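Local coordinates for protein diaminopimelate decarboxylase (Psychromonas ingrahamii, PDB 4XG1) that probably catalyses the pyridoxal 5'-phosphate-dependent decarboxylation of meso-2,6-diaminopimelate to L-lysine, the last step of lysine biosynthesis, and works as a homodimer, at residues R11-E15 against G16-E20; F79-S83 against V84-M88; E126-S129 against E130-I134. All coordinates share one frame; numbering follows the deposited sequence.

Interaction 1: R11-E15 against G16-E20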
ATOM      1  N   ARG B  11      -7.016  27.411 -17.913  1.00 47.78           N
ATOM      2  CA  ARG B  11      -7.539  26.142 -17.471  1.00 41.23           C
ATOM      3  C   ARG B  11      -6.583  25.046 -17.881  1.00 36.72           C
ATOM      4  O   ARG B  11      -5.990  25.126 -18.955  1.00 32.20           O
ATOM      5  CB  ARG B  11      -8.869  25.849 -18.150  1.00 42.17           C
ATOM      6  CG  ARG B  11     -10.038  26.750 -17.764  1.00 42.61           C
ATOM      7  CD  ARG B  11     -11.338  26.237 -18.395  1.00 40.74           C
ATOM      8  NE  ARG B  11     -11.276  26.198 -19.871  1.00 41.72           N
ATOM      9  CZ  ARG B  11     -12.086  25.497 -20.669  1.00 39.32           C
ATOM     10  NH1 ARG B  11     -13.060  24.743 -20.168  1.00 40.44           N
ATOM     11  NH2 ARG B  11     -11.919  25.548 -21.982  1.00 36.71           N
ATOM     12  N   LEU B  12      -6.461  24.020 -17.026  1.00 33.11           N
ATOM     13  CA  LEU B  12      -5.563  22.897 -17.281  1.00 29.94           C
ATOM     14  C   LEU B  12      -6.205  21.878 -18.199  1.00 26.81           C
ATOM     15  O   LEU B  12      -7.359  21.532 -18.043  1.00 26.93           O
ATOM     16  CB  LEU B  12      -5.132  22.238 -15.971  1.00 31.48           C
ATOM     17  CG  LEU B  12      -4.112  21.089 -16.092  1.00 32.10           C
ATOM     18  CD1 LEU B  12      -2.729  21.584 -16.508  1.00 32.11           C
ATOM     19  CD2 LEU B  12      -4.030  20.343 -14.774  1.00 32.24           C
ATOM     20  N   PHE B  13      -5.443  21.416 -19.175  1.00 25.53           N
ATOM     21  CA  PHE B  13      -5.966  20.528 -20.182  1.00 24.71           C
ATOM     22  C   PHE B  13      -5.131  19.297 -20.204  1.00 25.08           C
ATOM     23  O   PHE B  13      -3.964  19.322 -19.865  1.00 27.06           O
ATOM     24  CB  PHE B  13      -5.854  21.152 -21.579  1.00 27.56           C
ATOM     25  CG  PHE B  13      -7.132  21.790 -22.080  1.00 26.84           C
ATOM     26  CD1 PHE B  13      -7.765  22.798 -21.340  1.00 26.97           C
ATOM     27  CD2 PHE B  13      -7.692  21.392 -23.295  1.00 25.67           C
ATOM     28  CE1 PHE B  13      -8.934  23.384 -21.800  1.00 25.67           C
ATOM     29  CE2 PHE B  13      -8.866  21.969 -23.746  1.00 24.88           C
ATOM     30  CZ  PHE B  13      -9.479  22.969 -23.009  1.00 23.74           C
ATOM     31  N   VAL B  14      -5.751  18.216 -20.624  1.00 25.18           N
ATOM     32  CA  VAL B  14      -5.077  16.985 -20.801  1.00 24.25           C
ATOM     33  C   VAL B  14      -5.373  16.631 -22.226  1.00 23.61           C
ATOM     34  O   VAL B  14      -6.520  16.381 -22.577  1.00 22.58           O
ATOM     35  CB  VAL B  14      -5.542  15.860 -19.810  1.00 24.44           C
ATOM     36  CG1 VAL B  14      -7.054  15.826 -19.633  1.00 23.80           C
ATOM     37  CG2 VAL B  14      -5.004  14.499 -20.270  1.00 23.89           C
ATOM     38  N   GLU B  15      -4.325  16.627 -23.045  1.00 23.91           N
ATOM     39  CA  GLU B  15      -4.479  16.565 -24.492  1.00 23.79           C
ATOM     40  C   GLU B  15      -5.592  17.576 -24.862  1.00 24.30           C
ATOM     41  O   GLU B  15      -5.548  18.731 -24.408  1.00 25.53           O
ATOM     42  CB  GLU B  15      -4.732  15.128 -24.922  1.00 22.78           C
ATOM     43  CG  GLU B  15      -3.570  14.226 -24.528  1.00 23.09           C
ATOM     44  CD  GLU B  15      -3.637  12.818 -25.092  1.00 24.08           C
ATOM     45  OE1 GLU B  15      -4.426  12.585 -26.049  1.00 25.38           O
ATOM     46  OE2 GLU B  15      -2.910  11.938 -24.571  1.00 22.50           O
ATOM     47  N   GLY B  16      -6.623  17.145 -25.568  1.00 26.64           N
ATOM     48  CA  GLY B  16      -7.666  18.055 -26.002  1.00 30.23           C
ATOM     49  C   GLY B  16      -8.752  18.414 -24.999  1.00 32.62           C
ATOM     50  O   GLY B  16      -9.623  19.213 -25.310  1.00 35.87           O
ATOM     51  N   LEU B  17      -8.706  17.865 -23.787  1.00 32.81           N
ATOM     52  CA  LEU B  17      -9.811  18.038 -22.865  1.00 29.47           C
ATOM     53  C   LEU B  17      -9.437  18.828 -21.626  1.00 30.10           C
ATOM     54  O   LEU B  17      -8.349  18.656 -21.048  1.00 37.24           O
ATOM     55  CB  LEU B  17     -10.346  16.689 -22.456  1.00 30.79           C
ATOM     56  CG  LEU B  17     -11.165  15.899 -23.471  1.00 32.75           C
ATOM     57  CD1 LEU B  17     -11.509  14.542 -22.859  1.00 33.26           C
ATOM     58  CD2 LEU B  17     -12.449  16.627 -23.871  1.00 33.09           C
ATOM     59  N   PRO B  18     -10.322  19.716 -21.210  1.00 27.35           N
ATOM     60  CA  PRO B  18     -10.145  20.292 -19.891  1.00 29.90           C
ATOM     61  C   PRO B  18     -10.249  19.199 -18.802  1.00 30.16           C
ATOM     62  O   PRO B  18     -11.126  18.347 -18.860  1.00 27.10           O
ATOM     63  CB  PRO B  18     -11.310  21.294 -19.753  1.00 29.23           C
ATOM     64  CG  PRO B  18     -12.109  21.190 -20.995  1.00 28.86           C
ATOM     65  CD  PRO B  18     -11.613  20.045 -21.817  1.00 28.00           C
ATOM     66  N   VAL B  19      -9.373  19.275 -17.814  1.00 29.72           N
ATOM     67  CA  VAL B  19      -9.365  18.314 -16.749  1.00 29.96           C
ATOM     68  C   VAL B  19     -10.654  18.433 -15.958  1.00 31.32           C
ATOM     69  O   VAL B  19     -11.224  17.443 -15.600  1.00 31.39           O
ATOM     70  CB  VAL B  19      -8.117  18.499 -15.874  1.00 28.91           C
ATOM     71  CG1 VAL B  19      -8.213  17.694 -14.591  1.00 27.87           C
ATOM     72  CG2 VAL B  19      -6.871  18.102 -16.658  1.00 28.33           C
ATOM     73  N   GLU B  20     -11.139  19.643 -15.726  1.00 36.38           N
ATOM     74  CA  GLU B  20     -12.379  19.833 -14.973  1.00 37.84           C
ATOM     75  C   GLU B  20     -13.533  19.056 -15.601  1.00 35.99           C
ATOM     76  O   GLU B  20     -14.452  18.649 -14.912  1.00 34.15           O
ATOM     77  CB  GLU B  20     -12.743  21.316 -14.875  1.00 45.50           C
ATOM     78  CG  GLU B  20     -13.359  21.925 -16.131  1.00 52.95           C
ATOM     79  CD  GLU B  20     -13.576  23.436 -16.027  1.00 62.43           C
ATOM     80  OE1 GLU B  20     -13.581  24.120 -17.075  1.00 66.63           O
ATOM     81  OE2 GLU B  20     -13.744  23.951 -14.897  1.00 70.28           O
TER
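Arg11 and Glu20 form a salt bridge at the open end of a tight hairpin: NH1 of Arg11 lies 3.2 Å from OE1 of Glu20, which sits at the guanidinium edge, almost in its plane, while the carboxylate is turned 59° against it. A bend in the Arg11 chain at chi3 (-60°) brings NH1 there, and NE forms a second salt bridge, with Asp9. Further in, Val14 N gives a short bond of 2.7 Å to Leu17 O, and Leu17 N returns one of 2.9 Å to Val14 O. A third, nearly straight bond of 3.0 Å runs from Val19 N to Leu12 O and ties the first turn of the helix to the strand. The Phe13 ring lies over the Leu17-Pro18 peptide, with Pro18 CD 4.1 Å from its centroid in a CH-pi contact; its rim, at CE1, sits over a face of the Arg11 guanidinium. Were Phe13 an alanine, the Pro18 ring and this peptide would probably lose their apolar lid, and the guanidinium the ring edge against it. Val14 CG1 meets Val19 CG2 at 3.8 Å, the two side chains crossing at about a right angle. Glu15 reaches out from the bend to Ser34 and Ala36. Altogether this is a beta hairpin with a two-residue loop, Glu15-Gly16, in a type II' turn from Val14 to Leu17, with Pro18 as N-cap of helix 19-26.

Interaction 2: F79-S83 against V84-M88. With LLP ((2S)-2-amino-6-[[3-hydroxy-2-methyl-5-(phosphonooxymethyl)pyridin-4-yl]methylideneamino]hexanoic acid), chain T.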
ATOM      1  N   PHE B  79       7.099  -6.951 -22.292  1.00 14.62           N
ATOM      2  CA  PHE B  79       6.687  -6.678 -20.933  1.00 15.16           C
ATOM      3  C   PHE B  79       7.582  -7.373 -19.956  1.00 15.35           C
ATOM      4  O   PHE B  79       7.989  -8.511 -20.178  1.00 17.51           O
ATOM      5  CB  PHE B  79       5.268  -7.147 -20.734  1.00 14.86           C
ATOM      6  CG  PHE B  79       4.291  -6.400 -21.583  1.00 15.10           C
ATOM      7  CD1 PHE B  79       3.772  -5.189 -21.160  1.00 14.58           C
ATOM      8  CD2 PHE B  79       3.918  -6.892 -22.841  1.00 15.22           C
ATOM      9  CE1 PHE B  79       2.901  -4.468 -21.968  1.00 14.87           C
ATOM     10  CE2 PHE B  79       3.068  -6.179 -23.656  1.00 14.26           C
ATOM     11  CZ  PHE B  79       2.550  -4.964 -23.223  1.00 14.75           C
ATOM     12  N   ASP B  80       7.910  -6.671 -18.885  1.00 15.09           N
ATOM     13  CA  ASP B  80       8.632  -7.262 -17.763  1.00 14.52           C
ATOM     14  C   ASP B  80       7.610  -7.436 -16.632  1.00 12.28           C
ATOM     15  O   ASP B  80       6.943  -6.478 -16.260  1.00 12.72           O
ATOM     16  CB  ASP B  80       9.769  -6.320 -17.367  1.00 15.93           C
ATOM     17  CG  ASP B  80      10.508  -6.774 -16.136  1.00 18.05           C
ATOM     18  OD1 ASP B  80      10.681  -8.007 -15.951  1.00 17.73           O
ATOM     19  OD2 ASP B  80      10.928  -5.871 -15.352  1.00 20.42           O
ATOM     20  N   ILE B  81       7.495  -8.643 -16.117  1.00 10.11           N
ATOM     21  CA  ILE B  81       6.491  -8.974 -15.161  1.00  9.28           C
ATOM     22  C   ILE B  81       7.146  -9.537 -13.934  1.00  9.12           C
ATOM     23  O   ILE B  81       8.283 -10.019 -14.000  1.00  9.35           O
ATOM     24  CB  ILE B  81       5.489 -10.041 -15.671  1.00  9.04           C
ATOM     25  CG1 ILE B  81       6.147 -11.416 -15.793  1.00  8.80           C
ATOM     26  CG2 ILE B  81       4.847  -9.604 -16.982  1.00  8.76           C
ATOM     27  CD1 ILE B  81       5.187 -12.500 -16.211  1.00  8.91           C
ATOM     28  N   VAL B  82       6.423  -9.499 -12.807  1.00  8.57           N
ATOM     29  CA  VAL B  82       6.911 -10.056 -11.553  1.00  8.23           C
ATOM     30  C   VAL B  82       5.978 -11.019 -10.873  1.00  7.91           C
ATOM     31  O   VAL B  82       6.271 -11.462  -9.759  1.00  7.84           O
ATOM     32  CB  VAL B  82       7.274  -8.947 -10.536  1.00  8.44           C
ATOM     33  CG1 VAL B  82       8.393  -8.084 -11.114  1.00  8.55           C
ATOM     34  CG2 VAL B  82       6.060  -8.087 -10.216  1.00  8.40           C
ATOM     35  N   SER B  83       4.892 -11.398 -11.523  1.00  7.76           N
ATOM     36  CA  SER B  83       3.946 -12.326 -10.905  1.00  7.83           C
ATOM     37  C   SER B  83       3.069 -12.932 -11.948  1.00  8.08           C
ATOM     38  O   SER B  83       2.972 -12.412 -13.055  1.00  8.62           O
ATOM     39  CB  SER B  83       3.062 -11.616  -9.869  1.00  7.61           C
ATOM     40  OG  SER B  83       2.187 -10.697 -10.490  1.00  7.55           O
ATOM     41  N   VAL B  84       2.389 -14.001 -11.582  1.00  8.27           N
ATOM     42  CA  VAL B  84       1.406 -14.578 -12.460  1.00  8.79           C
ATOM     43  C   VAL B  84       0.227 -13.622 -12.670  1.00  9.03           C
ATOM     44  O   VAL B  84      -0.423 -13.632 -13.686  1.00  9.19           O
ATOM     45  CB  VAL B  84       0.914 -15.960 -11.937  1.00  9.05           C
ATOM     46  CG1 VAL B  84       0.239 -15.847 -10.568  1.00  8.92           C
ATOM     47  CG2 VAL B  84      -0.064 -16.587 -12.946  1.00  9.30           C
ATOM     48  N   GLY B  85      -0.066 -12.808 -11.683  1.00  9.70           N
ATOM     49  CA  GLY B  85      -1.091 -11.790 -11.825  1.00  9.88           C
ATOM     50  C   GLY B  85      -0.727 -10.897 -12.977  1.00 10.28           C
ATOM     51  O   GLY B  85      -1.596 -10.535 -13.789  1.00 10.17           O
ATOM     52  N   GLU B  86       0.558 -10.516 -13.056  1.00 10.53           N
ATOM     53  CA  GLU B  86       1.009  -9.624 -14.134  1.00 10.86           C
ATOM     54  C   GLU B  86       1.015 -10.350 -15.451  1.00 11.28           C
ATOM     55  O   GLU B  86       0.681  -9.768 -16.473  1.00 11.58           O
ATOM     56  CB  GLU B  86       2.360  -8.971 -13.825  1.00 10.76           C
ATOM     57  CG  GLU B  86       2.241  -7.928 -12.711  1.00 10.79           C
ATOM     58  CD  GLU B  86       3.469  -7.057 -12.530  1.00 10.95           C
ATOM     59  OE1 GLU B  86       4.536  -7.389 -13.100  1.00 11.79           O
ATOM     60  OE2 GLU B  86       3.385  -6.028 -11.815  1.00 10.72           O
ATOM     61  N   LEU B  87       1.387 -11.613 -15.428  1.00 12.25           N
ATOM     62  CA  LEU B  87       1.349 -12.424 -16.630  1.00 13.99           C
ATOM     63  C   LEU B  87      -0.055 -12.403 -17.225  1.00 15.85           C
ATOM     64  O   LEU B  87      -0.221 -12.137 -18.418  1.00 14.46           O
ATOM     65  CB  LEU B  87       1.753 -13.867 -16.324  1.00 14.58           C
ATOM     66  CG  LEU B  87       1.554 -14.906 -17.441  1.00 14.46           C
ATOM     67  CD1 LEU B  87       2.350 -14.550 -18.680  1.00 14.67           C
ATOM     68  CD2 LEU B  87       1.939 -16.292 -16.969  1.00 14.44           C
ATOM     69  N   MET B  88      -1.057 -12.661 -16.383  1.00 17.74           N
ATOM     70  CA  MET B  88      -2.461 -12.705 -16.852  1.00 19.28           C
ATOM     71  C   MET B  88      -2.953 -11.348 -17.288  1.00 17.49           C
ATOM     72  O   MET B  88      -3.726 -11.246 -18.228  1.00 19.63           O
ATOM     73  CB  MET B  88      -3.373 -13.298 -15.777  1.00 21.48           C
ATOM     74  CG  MET B  88      -3.032 -14.758 -15.425  1.00 25.21           C
ATOM     75  SD  MET B  88      -2.884 -15.788 -16.919  1.00 30.76           S
ATOM     76  CE  MET B  88      -1.523 -16.866 -16.493  1.00 32.04           C
TER
HETATM   77  N1  LLP T 508      12.991  -4.168 -13.591  1.00  9.41           N
HETATM   78  C2  LLP T 508      13.077  -4.674 -12.356  1.00  9.06           C
HETATM   79  C2' LLP T 508      13.670  -6.047 -12.164  1.00  9.02           C
HETATM   80  C3  LLP T 508      12.560  -3.864 -11.236  1.00  9.09           C
HETATM   81  O3  LLP T 508      12.651  -4.319  -9.965  1.00  9.55           O
HETATM   82  C4  LLP T 508      11.997  -2.537 -11.508  1.00  8.87           C
HETATM   83  C4' LLP T 508      11.480  -1.627 -10.438  1.00  9.12           C
HETATM   84  C5  LLP T 508      11.959  -2.089 -12.915  1.00  8.42           C
HETATM   85  C6  LLP T 508      12.449  -2.954 -13.883  1.00  9.07           C
HETATM   86  C5' LLP T 508      11.388  -0.761 -13.331  1.00  7.86           C
HETATM   87  OP4 LLP T 508      12.043   0.306 -12.769  1.00  7.19           O
HETATM   88  P   LLP T 508      11.694   1.834 -13.103  1.00  7.64           P
HETATM   89  OP1 LLP T 508      10.178   1.898 -12.983  1.00  7.01           O
HETATM   90  OP2 LLP T 508      12.542   2.716 -12.156  1.00  6.90           O
HETATM   91  OP3 LLP T 508      12.299   2.165 -14.480  1.00  7.61           O
HETATM   92  N   LLP T 508       7.553   1.837  -5.562  1.00  8.90           N
HETATM   93  CA  LLP T 508       8.803   2.628  -5.911  1.00  9.03           C
HETATM   94  CB  LLP T 508       9.408   2.150  -7.226  1.00  9.14           C
HETATM   95  CG  LLP T 508      10.536   1.141  -7.121  1.00  9.21           C
HETATM   96  CD  LLP T 508      10.344  -0.039  -8.046  1.00  9.07           C
HETATM   97  CE  LLP T 508      11.610  -0.915  -8.062  1.00  9.33           C
HETATM   98  NZ  LLP T 508      11.693  -2.006  -9.055  1.00  9.17           N
HETATM   99  C   LLP T 508       8.419   4.075  -6.109  1.00  8.89           C
HETATM  100  O   LLP T 508       7.255   4.436  -6.083  1.00  8.30           O
HETATM  101  OXT LLP T 508       9.245   4.947  -6.320  1.00  9.16           O
HETATM  102  O   HOH W   1       6.628  -5.536 -13.677  1.00 11.72           O
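Glu86 reaches back from the first turn of helix 84-92 to the end of strand 78-81, at a strand-to-helix junction of the TIM-barrel domain. Its side chain and that of Ile81 slide past each other in opposite directions, with the two CB atoms 3.8 Å apart. With CG beside its own backbone N (chi1 -71°) and the chain extended beyond, Glu86 brings OE1 to Val82 N at 2.8 Å; the N-H comes from above the carboxylate plane. Val82 CG2 packs 3.3 Å from the same oxygen. Ile81 instead sends CD1 obliquely over Leu87 CB, 3.7 Å away, on the side where both side chains touch Ile100 of the next strand. Ser83 is the N-cap: OG, held between backbone N and carbonyl carbon at chi1 68°, accepts from Glu86 N at 3.0 Å and also bonds to Asn385 O of the second subunit. The Asp80 side chain leaves the backbone away from the helix, and its OD2 lies 3.2 Å from N1 of the LLP pyridine while OD1 is held by Ser103. A water links strand and helix, donating to Asp80 O at 2.8 Å and to Glu86 OE1 at 2.9 Å.

Interaction 3: E126-S129 against E130-I134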
ATOM      1  N   GLU B 126      17.184 -14.994  -9.747  1.00 15.08           N
ATOM      2  CA  GLU B 126      17.748 -14.209  -8.641  1.00 15.80           C
ATOM      3  C   GLU B 126      18.359 -15.045  -7.510  1.00 16.16           C
ATOM      4  O   GLU B 126      18.964 -14.509  -6.617  1.00 15.55           O
ATOM      5  CB  GLU B 126      16.630 -13.343  -8.032  1.00 15.72           C
ATOM      6  CG  GLU B 126      15.964 -12.445  -9.075  1.00 15.93           C
ATOM      7  CD  GLU B 126      15.825 -10.986  -8.655  1.00 15.50           C
ATOM      8  OE1 GLU B 126      16.535 -10.579  -7.710  1.00 14.34           O
ATOM      9  OE2 GLU B 126      15.011 -10.260  -9.297  1.00 14.80           O
ATOM     10  N   SER B 127      18.198 -16.356  -7.546  1.00 17.63           N
ATOM     11  CA  SER B 127      18.874 -17.177  -6.589  1.00 19.15           C
ATOM     12  C   SER B 127      19.200 -18.531  -7.180  1.00 21.49           C
ATOM     13  O   SER B 127      18.674 -18.913  -8.242  1.00 23.70           O
ATOM     14  CB  SER B 127      18.034 -17.347  -5.350  1.00 18.39           C
ATOM     15  OG  SER B 127      16.998 -18.283  -5.585  1.00 19.11           O
ATOM     16  N   ILE B 128      20.064 -19.248  -6.472  1.00 22.08           N
ATOM     17  CA  ILE B 128      20.462 -20.576  -6.854  1.00 24.69           C
ATOM     18  C   ILE B 128      19.287 -21.493  -6.609  1.00 23.72           C
ATOM     19  O   ILE B 128      18.892 -22.255  -7.514  1.00 24.62           O
ATOM     20  CB  ILE B 128      21.679 -21.056  -6.043  1.00 25.68           C
ATOM     21  CG1 ILE B 128      22.932 -20.300  -6.478  1.00 27.10           C
ATOM     22  CG2 ILE B 128      21.901 -22.541  -6.254  1.00 26.87           C
ATOM     23  CD1 ILE B 128      24.080 -20.403  -5.469  1.00 27.25           C
ATOM     24  N   SER B 129      18.718 -21.411  -5.405  1.00 21.81           N
ATOM     25  CA  SER B 129      17.512 -22.176  -5.099  1.00 21.58           C
ATOM     26  C   SER B 129      16.481 -22.090  -6.214  1.00 22.37           C
ATOM     27  O   SER B 129      15.790 -23.062  -6.501  1.00 22.92           O
ATOM     28  CB  SER B 129      16.875 -21.683  -3.835  1.00 21.69           C
ATOM     29  OG  SER B 129      17.217 -22.485  -2.734  1.00 21.71           O
ATOM     30  N   GLU B 130      16.390 -20.922  -6.852  1.00 22.34           N
ATOM     31  CA  GLU B 130      15.353 -20.662  -7.856  1.00 22.94           C
ATOM     32  C   GLU B 130      15.635 -21.430  -9.145  1.00 22.95           C
ATOM     33  O   GLU B 130      14.704 -21.955  -9.761  1.00 22.10           O
ATOM     34  CB  GLU B 130      15.224 -19.149  -8.152  1.00 21.44           C
ATOM     35  CG  GLU B 130      14.139 -18.764  -9.163  1.00 19.95           C
ATOM     36  CD  GLU B 130      14.290 -17.342  -9.709  1.00 20.60           C
ATOM     37  OE1 GLU B 130      14.932 -16.463  -9.048  1.00 20.74           O
ATOM     38  OE2 GLU B 130      13.702 -17.052 -10.771  1.00 21.25           O
ATOM     39  N   LEU B 131      16.912 -21.477  -9.543  1.00 24.24           N
ATOM     40  CA  LEU B 131      17.337 -22.335 -10.645  1.00 23.18           C
ATOM     41  C   LEU B 131      16.805 -23.753 -10.470  1.00 23.01           C
ATOM     42  O   LEU B 131      16.255 -24.316 -11.383  1.00 22.79           O
ATOM     43  CB  LEU B 131      18.843 -22.387 -10.764  1.00 21.79           C
ATOM     44  CG  LEU B 131      19.541 -21.189 -11.368  1.00 20.73           C
ATOM     45  CD1 LEU B 131      21.031 -21.418 -11.268  1.00 21.44           C
ATOM     46  CD2 LEU B 131      19.194 -20.917 -12.799  1.00 20.29           C
ATOM     47  N   TYR B 132      16.979 -24.330  -9.301  1.00 26.23           N
ATOM     48  CA  TYR B 132      16.554 -25.712  -9.096  1.00 30.92           C
ATOM     49  C   TYR B 132      15.056 -25.817  -9.227  1.00 32.56           C
ATOM     50  O   TYR B 132      14.543 -26.804  -9.743  1.00 39.73           O
ATOM     51  CB  TYR B 132      17.045 -26.263  -7.736  1.00 34.60           C
ATOM     52  CG  TYR B 132      18.573 -26.420  -7.682  1.00 42.78           C
ATOM     53  CD1 TYR B 132      19.239 -27.273  -8.575  1.00 47.79           C
ATOM     54  CD2 TYR B 132      19.352 -25.697  -6.768  1.00 47.96           C
ATOM     55  CE1 TYR B 132      20.623 -27.402  -8.558  1.00 50.26           C
ATOM     56  CE2 TYR B 132      20.742 -25.824  -6.746  1.00 50.83           C
ATOM     57  CZ  TYR B 132      21.366 -26.675  -7.648  1.00 53.98           C
ATOM     58  OH  TYR B 132      22.727 -26.824  -7.629  1.00 55.14           O
ATOM     59  N   ARG B 133      14.346 -24.815  -8.724  1.00 32.31           N
ATOM     60  CA  ARG B 133      12.906 -24.851  -8.744  1.00 28.62           C
ATOM     61  C   ARG B 133      12.422 -24.795 -10.186  1.00 28.66           C
ATOM     62  O   ARG B 133      11.523 -25.522 -10.575  1.00 27.47           O
ATOM     63  CB  ARG B 133      12.329 -23.704  -7.940  1.00 27.24           C
ATOM     64  CG  ARG B 133      10.815 -23.659  -8.036  1.00 26.23           C
ATOM     65  CD  ARG B 133      10.200 -22.596  -7.152  1.00 24.75           C
ATOM     66  NE  ARG B 133      10.229 -22.977  -5.760  1.00 23.72           N
ATOM     67  CZ  ARG B 133       9.698 -22.264  -4.780  1.00 21.11           C
ATOM     68  NH1 ARG B 133       9.106 -21.130  -5.041  1.00 22.23           N
ATOM     69  NH2 ARG B 133       9.750 -22.701  -3.548  1.00 20.04           N
ATOM     70  N   ILE B 134      13.024 -23.927 -10.975  1.00 27.82           N
ATOM     71  CA  ILE B 134      12.581 -23.755 -12.324  1.00 29.58           C
ATOM     72  C   ILE B 134      12.833 -25.043 -13.064  1.00 35.40           C
ATOM     73  O   ILE B 134      11.926 -25.597 -13.693  1.00 41.07           O
ATOM     74  CB  ILE B 134      13.302 -22.602 -13.022  1.00 27.98           C
ATOM     75  CG1 ILE B 134      12.853 -21.281 -12.395  1.00 27.97           C
ATOM     76  CG2 ILE B 134      12.998 -22.592 -14.517  1.00 27.54           C
ATOM     77  CD1 ILE B 134      13.539 -20.052 -12.960  1.00 27.60           C
TER
HETATM   78  O   HOH W   2      15.103 -16.321  -6.437  1.00  7.34           O
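Glu126 offers its backbone N to Glu130, four residues on, in a fairly straight bond of 2.8 Å to OE1 that arrives from above the carboxylate plane. The two glutamate side chains run side by side, but their carboxylates have separate mates: Arg150 for Glu126 and Lys107 for Glu130. Each negative charge is therefore probably offset by its own cation. Ser127 comes next, the N-cap of helix 128-140. Its OG, set between backbone N and carbonyl carbon (chi1 77°), accepts from Glu130 N at 3.0 Å and donates to a water at 2.9 Å. That water in turn donates to Glu130 OE1 at 2.6 Å, so the oxygen takes both the Glu126 N-H and a water hydrogen. Within the turn, Ser127 O takes weak, long bonds from the N-H groups of Glu130 and Leu131. Ile128 lies alongside Tyr132 one turn further on, both side chains pointing the same way; its CG2 approaches CE2 of the ring at 3.5 Å, and the backbone bond from Tyr132 N to Ile128 O is weak. Ser129 brings its CA to the edge of the Tyr132 ring, and its O accepts from Arg133 N at 3.2 Å. From there the Arg133 guanidinium reaches Lys107 O and forms a salt bridge to Glu291 of the second subunit. Ser127 OG on Glu130 N, with the Glu130 carboxylate turned back to the N-H before the cap, makes a side-chain-capped helix start in the beta-alpha-beta unit of strand 122-125, helix 128-140 and strand 145-152 of the TIM barrel.

Overall arrangement
From the N terminus, interaction 1 comes first, closing a hairpin in a small three-stranded antiparallel sheet and leading into helix 19-26. The chain then enters the barrel, where interaction 2 closes the bend from strand 78-81 into helix 84-92, and later interaction 3 does the same after strand 122-125. The three follow one another in series, none enclosing or crossing another. Interactions 2 and 3 share the barrel domain, their centres about 18 Å apart, and both touch the second subunit. Interaction 1 lies across the chain's centre from interaction 3, about 49 Å between centres, and neither of its segments meets the partner subunit.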